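Local atomic coordinates of beta-glucanase (Bacteroides thetaiotaomicron, PDB entry 6EUG), a protein that probably hydrolyses beta-1,3-galactosidic linkages during arabinogalactan breakdown, the part described being its family 43 glycoside hydrolase domain with a sugar-imidazole inhibitor bound. Residues V70-I75 with I103-I108; W126-L131 with M211-T216; D222-H227 with I239-D244; T250-R255 with S296-W301. All blocks are in the same frame, centred on the assembly; numbering follows the deposited sequence. Where two conformers were deposited one is given.

Interactions 1, 2 and 4 join successive blades of a five-bladed beta-propeller; interaction 3 lies within one. Interaction 2 lies deepest, about 8 Å from the chain centre, and combines a histidine-carboxylate pair with the sugar-imidazole pocket. Interaction 1, partly buried and about 18 Å out, relies on a solvent-exposed ion pair and a bridging water; it meets interaction 2 where Ile108 pairs with Glu130. Interactions 2, 3 and 4 all reach the sheet of strands 215-219, 225-231, 236-242 and 252-256. Within it interaction 3 is a regular backbone ladder, buried except at Lys224. Interaction 4, by contrast, is apolar packing of its outermost strand 252-256 against a loop of the following sheet, with no hydrogen bond across.

Interaction 1. Residues V70-I75 with I103-I108; sequences VTEKGI and IEKGCI
Lys105 grips Glu72 at two points. Its NZ donates to the backbone O of Glu72 (3.1 Å) in the carbonyl plane, on a lone pair, and forms a salt bridge with Glu72 OE2, whose very short modelled length is doubtful. The lysine chain runs extended from CG before turning at its last torsion (chi4 99°), while the glutamate's bend at chi2 (-85°) turns the carboxylate so that OE2 and the residue's own O share one ammonium. Further in, water 1 ties the backbones together: it accepts from Gly106 N (2.8 Å) and donates to both Thr71 O and Cys107 O. Thr71 shapes its own loop: OG1 accepts from Lys73 N in an ST turn and from Gly74 N in an ST motif, while bonding to His63 O. Packing follows at Val70: CG1 lies 3.2 Å from Cys107 O, and CG2 meets Ile108 CG1 at 3.8 Å, the two side chains crossing at about a right angle. Residues 104-107 form a type II beta turn with Gly106 at its third position. The contact joins loops of neighbouring propeller blades, one leading into strand 74-80, the other from strand 87-94 into strand 108-117.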
# COMPACT_ATOMS: atom_id res chain seq x y z
N VAL A 70 16.80 2.87 -5.98
CA VAL A 70 15.88 3.87 -6.59
C VAL A 70 15.60 3.52 -8.07
O VAL A 70 16.50 3.18 -8.80
CB VAL A 70 16.45 5.31 -6.47
CG1 VAL A 70 15.52 6.34 -7.13
CG2 VAL A 70 16.71 5.66 -5.01
N THR A 71 14.32 3.58 -8.48
CA THR A 71 13.98 3.28 -9.86
C THR A 71 14.74 4.17 -10.84
O THR A 71 14.94 5.39 -10.60
CB THR A 71 12.44 3.37 -10.13
OG1 THR A 71 12.13 2.81 -11.43
CG2 THR A 71 11.93 4.81 -10.05
N GLU A 72 15.11 3.55 -11.96
CA GLU A 72 15.58 4.26 -13.14
C GLU A 72 14.46 4.69 -14.12
O GLU A 72 14.72 5.47 -15.08
CB GLU A 72 16.61 3.39 -13.90
CG GLU A 72 17.95 3.19 -13.20
CD GLU A 72 18.98 4.29 -13.41
OE1 GLU A 72 19.89 4.42 -12.57
OE2 GLU A 72 18.90 5.02 -14.42
N LYS A 73 13.23 4.17 -13.92
CA LYS A 73 12.18 4.23 -14.94
C LYS A 73 10.80 4.69 -14.48
O LYS A 73 10.16 5.45 -15.23
CB LYS A 73 12.01 2.87 -15.62
CG LYS A 73 13.27 2.34 -16.30
CD LYS A 73 13.65 3.09 -17.57
CE LYS A 73 15.04 2.64 -18.05
NZ LYS A 73 15.40 3.41 -19.27
N GLY A 74 10.35 4.26 -13.29
CA GLY A 74 8.97 4.55 -12.80
C GLY A 74 8.16 3.30 -12.50
O GLY A 74 8.66 2.33 -11.87
N ILE A 75 6.87 3.36 -12.88
CA ILE A 75 5.88 2.32 -12.57
C ILE A 75 5.60 1.49 -13.83
O ILE A 75 5.16 2.03 -14.87
CB ILE A 75 4.58 2.96 -12.05
CG1 ILE A 75 4.82 3.85 -10.79
CG2 ILE A 75 3.49 1.90 -11.83
CD1 ILE A 75 5.58 3.16 -9.64
N ILE A 103 8.27 14.43 -9.96
CA ILE A 103 8.67 13.04 -10.35
C ILE A 103 9.88 12.96 -11.29
O ILE A 103 10.04 12.01 -12.07
CB ILE A 103 7.49 12.18 -10.84
CG1 ILE A 103 6.79 12.76 -12.07
CG2 ILE A 103 6.49 11.98 -9.70
CD1 ILE A 103 5.93 11.74 -12.80
N GLU A 104 10.78 13.95 -11.19
CA GLU A 104 12.02 13.93 -11.97
C GLU A 104 12.85 12.69 -11.67
O GLU A 104 12.84 12.17 -10.52
CB GLU A 104 12.83 15.21 -11.74
CG GLU A 104 13.47 15.39 -10.39
CD GLU A 104 14.20 16.72 -10.31
OE1 GLU A 104 13.93 17.43 -9.31
OE2 GLU A 104 14.98 17.05 -11.28
N LYS A 105 13.56 12.21 -12.70
CA LYS A 105 14.45 11.05 -12.52
C LYS A 105 15.38 11.29 -11.32
O LYS A 105 15.98 12.38 -11.18
CB LYS A 105 15.28 10.76 -13.79
CG LYS A 105 15.92 9.37 -13.81
CD LYS A 105 16.89 9.20 -14.95
CE LYS A 105 17.93 8.13 -14.63
NZ LYS A 105 17.51 6.89 -15.29
N GLY A 106 15.49 10.26 -10.48
CA GLY A 106 16.15 10.35 -9.18
C GLY A 106 15.19 10.33 -8.00
O GLY A 106 15.61 10.06 -6.88
N CYS A 107 13.90 10.63 -8.25
CA CYS A 107 12.86 10.47 -7.19
C CYS A 107 12.58 8.99 -6.86
O CYS A 107 12.86 8.08 -7.65
CB CYS A 107 11.58 11.21 -7.60
SG CYS A 107 10.58 10.31 -8.81
N ILE A 108 12.04 8.74 -5.66
CA ILE A 108 11.60 7.39 -5.27
C ILE A 108 10.09 7.27 -5.54
O ILE A 108 9.33 8.15 -5.14
CB ILE A 108 11.90 7.15 -3.77
CG1 ILE A 108 13.42 7.01 -3.54
CG2 ILE A 108 11.16 5.97 -3.17
CD1 ILE A 108 13.80 7.14 -2.08
O HOH W 1 13.84 7.98 -10.22

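Interaction 2. Residues W126-L131 with M211-T216; sequences WLHLEL and MSRDMT. With GIM (glucoimidazole), chain B.
His128 lays one face of its imidazole on the backbone of Arg213, and this CH-pi contact is the centre of the interface: Arg213 CA stands 3.6 Å from the ring centroid, only 6° off the normal. The first torsion (chi1 174°) swings CG away from the histidine's backbone N and sends the ring over Arg213, where CE1 also touches CB. Hydrogen bonds fix the ring's rotation at its edge. NE2 donates to Glu130 OE2 (2.6 Å), nearly in the ring plane and on the anti side of the carboxylate, while ND1 bonds water 2 at 2.8 Å. The charged pairing is looser: Glu130 OE2 approaches the guanidinium edge of Arg213 at NE (3.6 Å), but the arginine has firmer partners in Tyr136 O and Asn234 OD1. Apolar packing is carried by Met215, whose SD lies 3.5 Å from Leu127 C and whose CE rests against Trp126 CB (3.8 Å). Ligand contacts come from Asp214, whose OD2 accepts from O2 of glucoimidazole (2.7 Å) and also from Ala264 N; its OD1 accepts from water 2, which reaches ligand O3 too. Asp214 shares this inhibitor pocket, near the middle of a family 43 five-bladed propeller, with Glu110, Arg111, Tyr136, Gly283, Trp284 and Gln320.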
# COMPACT_ATOMS: atom_id res chain seq x y z
N TRP A 126 -2.42 6.16 -7.43
CA TRP A 126 -1.78 6.79 -6.29
C TRP A 126 -0.51 6.01 -5.99
O TRP A 126 -0.44 4.79 -6.22
CB TRP A 126 -2.70 6.81 -5.04
CG TRP A 126 -3.83 7.87 -5.12
CD1 TRP A 126 -5.03 7.73 -5.71
CD2 TRP A 126 -3.83 9.18 -4.52
NE1 TRP A 126 -5.78 8.86 -5.55
CE2 TRP A 126 -5.09 9.76 -4.79
CE3 TRP A 126 -2.90 9.91 -3.78
CZ2 TRP A 126 -5.43 11.06 -4.39
CZ3 TRP A 126 -3.24 11.20 -3.36
CH2 TRP A 126 -4.50 11.75 -3.67
N LEU A 127 0.51 6.71 -5.48
CA LEU A 127 1.78 6.07 -5.13
C LEU A 127 2.50 6.85 -4.02
O LEU A 127 2.19 8.02 -3.81
CB LEU A 127 2.64 5.90 -6.38
CG LEU A 127 3.02 7.22 -7.06
CD1 LEU A 127 4.46 7.16 -7.51
CD2 LEU A 127 2.12 7.58 -8.24
N HIS A 128 3.47 6.20 -3.37
CA HIS A 128 4.39 6.83 -2.41
C HIS A 128 5.51 7.49 -3.18
O HIS A 128 6.18 6.84 -3.94
CB HIS A 128 4.92 5.72 -1.48
CG HIS A 128 5.99 6.13 -0.51
ND1 HIS A 128 6.77 5.20 0.16
CD2 HIS A 128 6.42 7.35 -0.08
CE1 HIS A 128 7.65 5.83 0.92
NE2 HIS A 128 7.46 7.14 0.80
N LEU A 129 5.67 8.81 -2.99
CA LEU A 129 6.72 9.61 -3.60
C LEU A 129 7.67 10.20 -2.56
O LEU A 129 7.22 10.74 -1.55
CB LEU A 129 6.11 10.77 -4.41
CG LEU A 129 7.10 11.73 -5.12
CD1 LEU A 129 7.87 11.03 -6.23
CD2 LEU A 129 6.35 12.93 -5.68
N GLU A 130 8.99 10.11 -2.81
CA GLU A 130 9.99 10.90 -2.12
C GLU A 130 10.78 11.69 -3.18
O GLU A 130 11.24 11.14 -4.20
CB GLU A 130 10.94 10.03 -1.29
CG GLU A 130 10.28 9.10 -0.26
CD GLU A 130 9.70 9.77 0.98
OE1 GLU A 130 10.01 10.96 1.23
OE2 GLU A 130 8.97 9.08 1.75
N LEU A 131 10.89 13.00 -2.93
CA LEU A 131 11.53 13.92 -3.86
C LEU A 131 13.03 13.62 -4.01
O LEU A 131 13.69 13.18 -3.07
CB LEU A 131 11.32 15.37 -3.41
CG LEU A 131 9.88 15.89 -3.25
CD1 LEU A 131 9.86 17.30 -2.66
CD2 LEU A 131 9.15 15.87 -4.58
N MET A 211 2.01 12.71 7.21
CA MET A 211 2.98 11.95 6.44
C MET A 211 2.35 10.73 5.81
O MET A 211 1.44 10.16 6.37
CB MET A 211 4.17 11.52 7.31
CG MET A 211 5.00 12.68 7.88
SD MET A 211 6.22 12.17 9.10
CE MET A 211 7.37 11.23 8.09
N SER A 212 2.81 10.38 4.61
CA SER A 212 2.34 9.16 3.90
C SER A 212 3.51 8.45 3.29
O SER A 212 4.18 9.03 2.43
CB SER A 212 1.32 9.56 2.78
OG SER A 212 0.74 8.43 2.14
N ARG A 213 3.78 7.21 3.74
CA ARG A 213 4.81 6.36 3.17
C ARG A 213 4.17 5.10 2.54
O ARG A 213 3.49 5.24 1.51
CB ARG A 213 5.99 6.11 4.14
CG ARG A 213 6.74 7.38 4.50
CD ARG A 213 8.23 7.08 4.75
NE ARG A 213 9.03 8.22 5.20
CZ ARG A 213 9.29 8.52 6.48
NH1 ARG A 213 8.74 7.82 7.49
NH2 ARG A 213 10.08 9.56 6.77
N ASP A 214 4.31 3.91 3.13
CA ASP A 214 3.63 2.74 2.59
C ASP A 214 2.10 3.03 2.55
O ASP A 214 1.56 3.68 3.47
CB ASP A 214 3.85 1.48 3.44
CG ASP A 214 5.24 0.89 3.34
OD1 ASP A 214 6.14 1.39 2.61
OD2 ASP A 214 5.43 -0.18 3.98
N MET A 215 1.46 2.60 1.46
CA MET A 215 0.04 2.91 1.20
C MET A 215 -0.69 1.91 0.32
O MET A 215 -0.08 1.10 -0.40
CB MET A 215 -0.08 4.32 0.57
CG MET A 215 0.71 4.55 -0.73
SD MET A 215 -0.07 5.54 -2.02
CE MET A 215 -1.26 4.32 -2.61
N THR A 216 -2.03 1.99 0.38
CA THR A 216 -2.88 1.33 -0.56
C THR A 216 -4.17 2.13 -0.76
O THR A 216 -4.34 3.23 -0.19
CB THR A 216 -3.12 -0.13 -0.18
OG1 THR A 216 -3.68 -0.84 -1.30
CG2 THR A 216 -4.05 -0.27 1.06
C1 GIM B . 9.95 -0.49 3.77
C2 GIM B . 8.78 -0.42 2.87
N10 GIM B . 11.24 -0.36 3.41
C3 GIM B . 9.24 -0.56 1.41
C4 GIM B . 10.50 0.32 1.18
C5 GIM B . 11.69 -0.21 2.00
C6 GIM B . 12.93 0.68 1.90
C7 GIM B . 11.15 -0.63 5.61
C8 GIM B . 12.00 -0.47 4.53
N1 GIM B . 9.89 -0.65 5.12
O3 GIM B . 8.21 -0.14 0.50
O2 GIM B . 7.77 -1.34 3.35
O4 GIM B . 10.29 1.73 1.48
O6 GIM B . 12.71 1.92 2.56
O HOH W 2 6.52 2.42 0.16

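Interaction 3. Residues D222-H227 with I239-D244; sequences DGKAYH and IAELAD
Ala225 O accepts from Leu242 N at 2.9 Å, the first of three backbone bonds between the two strands. The other two close a ring between His227 and Ala240: His227 N donates to Ala240 O, and Ala240 N donates to His227 O. Tyr226 and Glu241 form the non-hydrogen-bonded pair between these rungs, their CA atoms 4.7 Å apart, and Glu241 makes its backbone bonds to Thr250 and Lys252 on its other side. This is the antiparallel beta hairpin 225-231/236-242, the middle two strands of a four-stranded propeller blade. At the end of the ladder, water 4 accepts from Ala225 N and donates to Leu242 O (2.9 Å), bridging the strands, while water 3 gives Leu242 O a second donor. The Glu241 side chain, extended with CG anti to N (chi1 -175°), crosses Tyr226 at a slant and has partners on both oxygens. OE2 takes the salt-bridging Lys224 NZ at 3.1 Å, from above the carboxylate plane, and also a hydrogen from water 5, which donates to Tyr226 OH as well; OE1 bonds Thr250 OG1. On the face bearing His227 and Ala240, the histidine ND1 is paired with His249 NE2. Among apolar groups, Ala225 CB touches Leu242 CD1 at 4.0 Å.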
# COMPACT_ATOMS: atom_id res chain seq x y z
N ASP A 222 -20.30 1.54 -1.83
CA ASP A 222 -21.01 2.80 -2.13
C ASP A 222 -20.31 3.71 -3.15
O ASP A 222 -20.73 4.85 -3.33
CB ASP A 222 -21.25 3.56 -0.82
CG ASP A 222 -19.97 3.92 -0.07
OD1 ASP A 222 -18.84 3.57 -0.52
OD2 ASP A 222 -20.11 4.60 0.98
N GLY A 223 -19.20 3.23 -3.74
CA GLY A 223 -18.41 4.02 -4.70
C GLY A 223 -17.42 4.97 -4.06
O GLY A 223 -16.63 5.59 -4.77
N LYS A 224 -17.41 5.06 -2.72
CA LYS A 224 -16.43 5.90 -2.03
C LYS A 224 -15.09 5.18 -2.01
O LYS A 224 -15.04 3.96 -1.76
CB LYS A 224 -16.87 6.26 -0.61
CG LYS A 224 -17.91 7.38 -0.57
CD LYS A 224 -18.40 7.68 0.82
CE LYS A 224 -19.44 8.81 0.81
NZ LYS A 224 -18.85 10.10 0.37
N ALA A 225 -14.04 5.91 -2.33
CA ALA A 225 -12.67 5.36 -2.27
C ALA A 225 -11.89 5.90 -1.06
O ALA A 225 -12.12 7.03 -0.64
CB ALA A 225 -11.91 5.65 -3.57
N TYR A 226 -10.96 5.08 -0.56
CA TYR A 226 -10.14 5.38 0.61
C TYR A 226 -8.65 5.17 0.33
O TYR A 226 -8.26 4.17 -0.32
CB TYR A 226 -10.56 4.55 1.86
CG TYR A 226 -12.02 4.82 2.24
CD1 TYR A 226 -13.06 4.12 1.64
CD2 TYR A 226 -12.36 5.80 3.20
CE1 TYR A 226 -14.39 4.41 1.95
CE2 TYR A 226 -13.67 6.07 3.51
CZ TYR A 226 -14.68 5.37 2.89
OH TYR A 226 -15.97 5.66 3.23
N HIS A 227 -7.87 6.10 0.85
CA HIS A 227 -6.38 6.09 0.85
C HIS A 227 -5.92 5.69 2.28
O HIS A 227 -6.20 6.39 3.26
CB HIS A 227 -5.86 7.45 0.40
CG HIS A 227 -4.36 7.62 0.44
ND1 HIS A 227 -3.76 8.82 0.76
CD2 HIS A 227 -3.36 6.75 0.20
CE1 HIS A 227 -2.45 8.68 0.71
NE2 HIS A 227 -2.18 7.42 0.38
N ILE A 239 -6.53 6.39 7.67
CA ILE A 239 -7.49 6.04 6.61
C ILE A 239 -8.23 7.32 6.26
O ILE A 239 -8.90 7.87 7.14
CB ILE A 239 -8.51 4.97 7.05
CG1 ILE A 239 -7.77 3.73 7.58
CG2 ILE A 239 -9.46 4.63 5.91
CD1 ILE A 239 -8.66 2.57 8.00
N ALA A 240 -8.08 7.77 5.00
CA ALA A 240 -8.60 9.07 4.51
C ALA A 240 -9.56 8.89 3.32
O ALA A 240 -9.20 8.29 2.30
CB ALA A 240 -7.45 9.98 4.12
N GLU A 241 -10.75 9.45 3.45
CA GLU A 241 -11.71 9.49 2.35
C GLU A 241 -11.22 10.34 1.14
O GLU A 241 -10.75 11.47 1.32
CB GLU A 241 -13.02 10.06 2.89
CG GLU A 241 -14.19 10.09 1.91
CD GLU A 241 -15.38 10.87 2.43
OE1 GLU A 241 -15.20 12.05 2.88
OE2 GLU A 241 -16.51 10.33 2.37
N LEU A 242 -11.41 9.83 -0.07
CA LEU A 242 -11.15 10.57 -1.32
C LEU A 242 -12.42 11.30 -1.83
O LEU A 242 -13.56 10.87 -1.59
CB LEU A 242 -10.63 9.62 -2.40
CG LEU A 242 -9.26 8.97 -2.08
CD1 LEU A 242 -8.82 8.12 -3.25
CD2 LEU A 242 -8.18 9.98 -1.70
N ALA A 243 -12.19 12.41 -2.53
CA ALA A 243 -13.23 13.13 -3.29
C ALA A 243 -13.89 12.26 -4.35
O ALA A 243 -13.36 11.20 -4.69
CB ALA A 243 -12.60 14.35 -3.97
N ASP A 244 -15.04 12.70 -4.88
CA ASP A 244 -15.81 11.90 -5.83
C ASP A 244 -15.11 11.56 -7.16
O ASP A 244 -15.48 10.57 -7.79
CB ASP A 244 -17.18 12.57 -6.14
O HOH W 3 -16.28 11.53 -1.31
O HOH W 4 -14.63 8.66 -3.05
O HOH W 5 -16.95 8.02 4.28

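Interaction 4. Residues T250-R255 with S296-W301; sequences TGKYIR and SMLGEW
Segment 250-255, on strand 252-256, passes beside the type I beta turn Ser296-Gly299, with the CA atoms of Ile254 and Leu298 6.3 Å apart and no hydrogen bond between the segments. This is packing between consecutive blades of the five-bladed propeller: 252-256 is an outermost strand of its four-stranded sheet, and 296-301 belongs to the loop joining strands 290-294 and 302-304 of the next sheet. Ile254 is the main wedge, directed at the turn and spreading its two branches over it. With CG1 lodged between its backbone N and carbonyl carbon (chi1 66°), CD1 is carried up to the turn, where it lies 3.6 Å from Gly299 O and 3.8 Å from Leu298 CA. The other branch, CG2, rests by Leu298 O at 3.7 Å, while CG1 meets Leu298 CD2. Leu298 answers with both methyls, dividing them between two residues of the strand: CD2 goes to Ile254, whereas CD1 meets the aliphatic part of Lys252 at an angle, 3.6 Å from its CD. That contact uses the methylenes of an otherwise exposed lysine to flank the leucine. From the neighbouring strand 236-242, Ile239 touches both Leu298 and Trp301, adding to the apolar patch. The indole of Trp301 makes a further contact, its CD1 approaching Ile254 CD1 obliquely at 4.1 Å. Its orientation is fixed from within its own loop: NE1 donates to Met297 O at 3.0 Å, with that oxygen close to the ring plane and the nitrogen 41° above the carbonyl plane.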
# COMPACT_ATOMS: atom_id res chain seq x y z
N THR A 250 -10.89 14.56 1.04
CA THR A 250 -12.00 15.43 1.51
C THR A 250 -11.76 16.18 2.84
O THR A 250 -12.46 17.15 3.12
CB THR A 250 -13.29 14.63 1.71
OG1 THR A 250 -13.08 13.68 2.77
CG2 THR A 250 -13.68 13.92 0.42
N GLY A 251 -10.80 15.69 3.64
CA GLY A 251 -10.58 16.17 5.01
C GLY A 251 -11.06 15.22 6.09
O GLY A 251 -10.72 15.41 7.27
N LYS A 252 -11.84 14.21 5.70
CA LYS A 252 -12.39 13.25 6.65
C LYS A 252 -11.41 12.06 6.72
O LYS A 252 -11.13 11.43 5.68
CB LYS A 252 -13.79 12.79 6.20
CG LYS A 252 -14.49 11.86 7.17
CD LYS A 252 -15.73 11.19 6.59
CE LYS A 252 -16.80 12.16 6.20
NZ LYS A 252 -18.11 11.43 6.09
N TYR A 253 -10.88 11.80 7.91
CA TYR A 253 -9.94 10.69 8.13
C TYR A 253 -9.91 10.24 9.57
O TYR A 253 -10.27 11.02 10.46
CB TYR A 253 -8.51 11.03 7.68
CG TYR A 253 -7.67 12.01 8.53
CD1 TYR A 253 -7.93 13.38 8.53
CD2 TYR A 253 -6.55 11.55 9.28
CE1 TYR A 253 -7.14 14.26 9.25
CE2 TYR A 253 -5.75 12.43 10.01
CZ TYR A 253 -6.03 13.79 10.00
OH TYR A 253 -5.22 14.66 10.73
N ILE A 254 -9.42 9.00 9.78
CA ILE A 254 -9.18 8.45 11.13
C ILE A 254 -7.70 8.01 11.29
O ILE A 254 -6.98 7.82 10.29
CB ILE A 254 -10.14 7.30 11.51
CG1 ILE A 254 -9.93 6.04 10.63
CG2 ILE A 254 -11.57 7.81 11.50
CD1 ILE A 254 -10.61 4.76 11.12
N ARG A 255 -7.28 7.82 12.53
CA ARG A 255 -5.96 7.27 12.86
C ARG A 255 -6.17 6.04 13.76
O ARG A 255 -7.02 6.05 14.66
CB ARG A 255 -5.06 8.35 13.50
CG ARG A 255 -5.44 8.83 14.90
CD ARG A 255 -4.58 10.00 15.36
NE ARG A 255 -3.21 9.64 15.75
CZ ARG A 255 -2.79 9.37 16.98
NH1 ARG A 255 -3.62 9.38 18.01
NH2 ARG A 255 -1.49 9.12 17.19
N SER A 296 -16.96 -1.14 9.99
CA SER A 296 -17.19 0.09 9.20
C SER A 296 -15.80 0.67 8.91
O SER A 296 -14.92 0.61 9.77
CB SER A 296 -18.04 1.11 9.96
OG SER A 296 -18.32 2.26 9.16
N MET A 297 -15.58 1.20 7.70
CA MET A 297 -14.26 1.64 7.29
C MET A 297 -13.68 2.70 8.22
O MET A 297 -12.47 2.61 8.57
CB MET A 297 -14.29 2.18 5.84
CG MET A 297 -12.95 2.67 5.27
SD MET A 297 -11.70 1.39 5.08
CE MET A 297 -12.12 0.76 3.47
N LEU A 298 -14.49 3.69 8.59
CA LEU A 298 -14.05 4.77 9.49
C LEU A 298 -14.46 4.56 10.96
O LEU A 298 -14.44 5.50 11.78
CB LEU A 298 -14.46 6.16 9.00
CG LEU A 298 -13.99 6.51 7.57
CD1 LEU A 298 -14.44 7.90 7.19
CD2 LEU A 298 -12.47 6.44 7.47
N GLY A 299 -14.80 3.32 11.31
CA GLY A 299 -15.09 2.96 12.71
C GLY A 299 -13.87 2.47 13.48
O GLY A 299 -12.75 2.70 13.07
N GLU A 300 -14.11 1.85 14.64
CA GLU A 300 -13.04 1.25 15.41
C GLU A 300 -12.52 -0.05 14.85
O GLU A 300 -13.29 -0.90 14.42
CB GLU A 300 -13.49 1.03 16.87
CG GLU A 300 -13.68 2.31 17.66
CD GLU A 300 -12.38 3.01 18.04
OE1 GLU A 300 -11.25 2.44 17.94
OE2 GLU A 300 -12.50 4.18 18.47
N TRP A 301 -11.19 -0.19 14.82
CA TRP A 301 -10.49 -1.40 14.36
C TRP A 301 -9.87 -2.20 15.54
O TRP A 301 -9.55 -1.64 16.60
CB TRP A 301 -9.39 -1.04 13.35
CG TRP A 301 -9.90 -0.52 11.97
CD1 TRP A 301 -10.54 0.66 11.68
CD2 TRP A 301 -9.82 -1.24 10.76
NE1 TRP A 301 -10.84 0.72 10.32
CE2 TRP A 301 -10.43 -0.45 9.75
CE3 TRP A 301 -9.33 -2.52 10.42
CZ2 TRP A 301 -10.50 -0.88 8.41
CZ3 TRP A 301 -9.41 -2.94 9.12
CH2 TRP A 301 -10.01 -2.13 8.13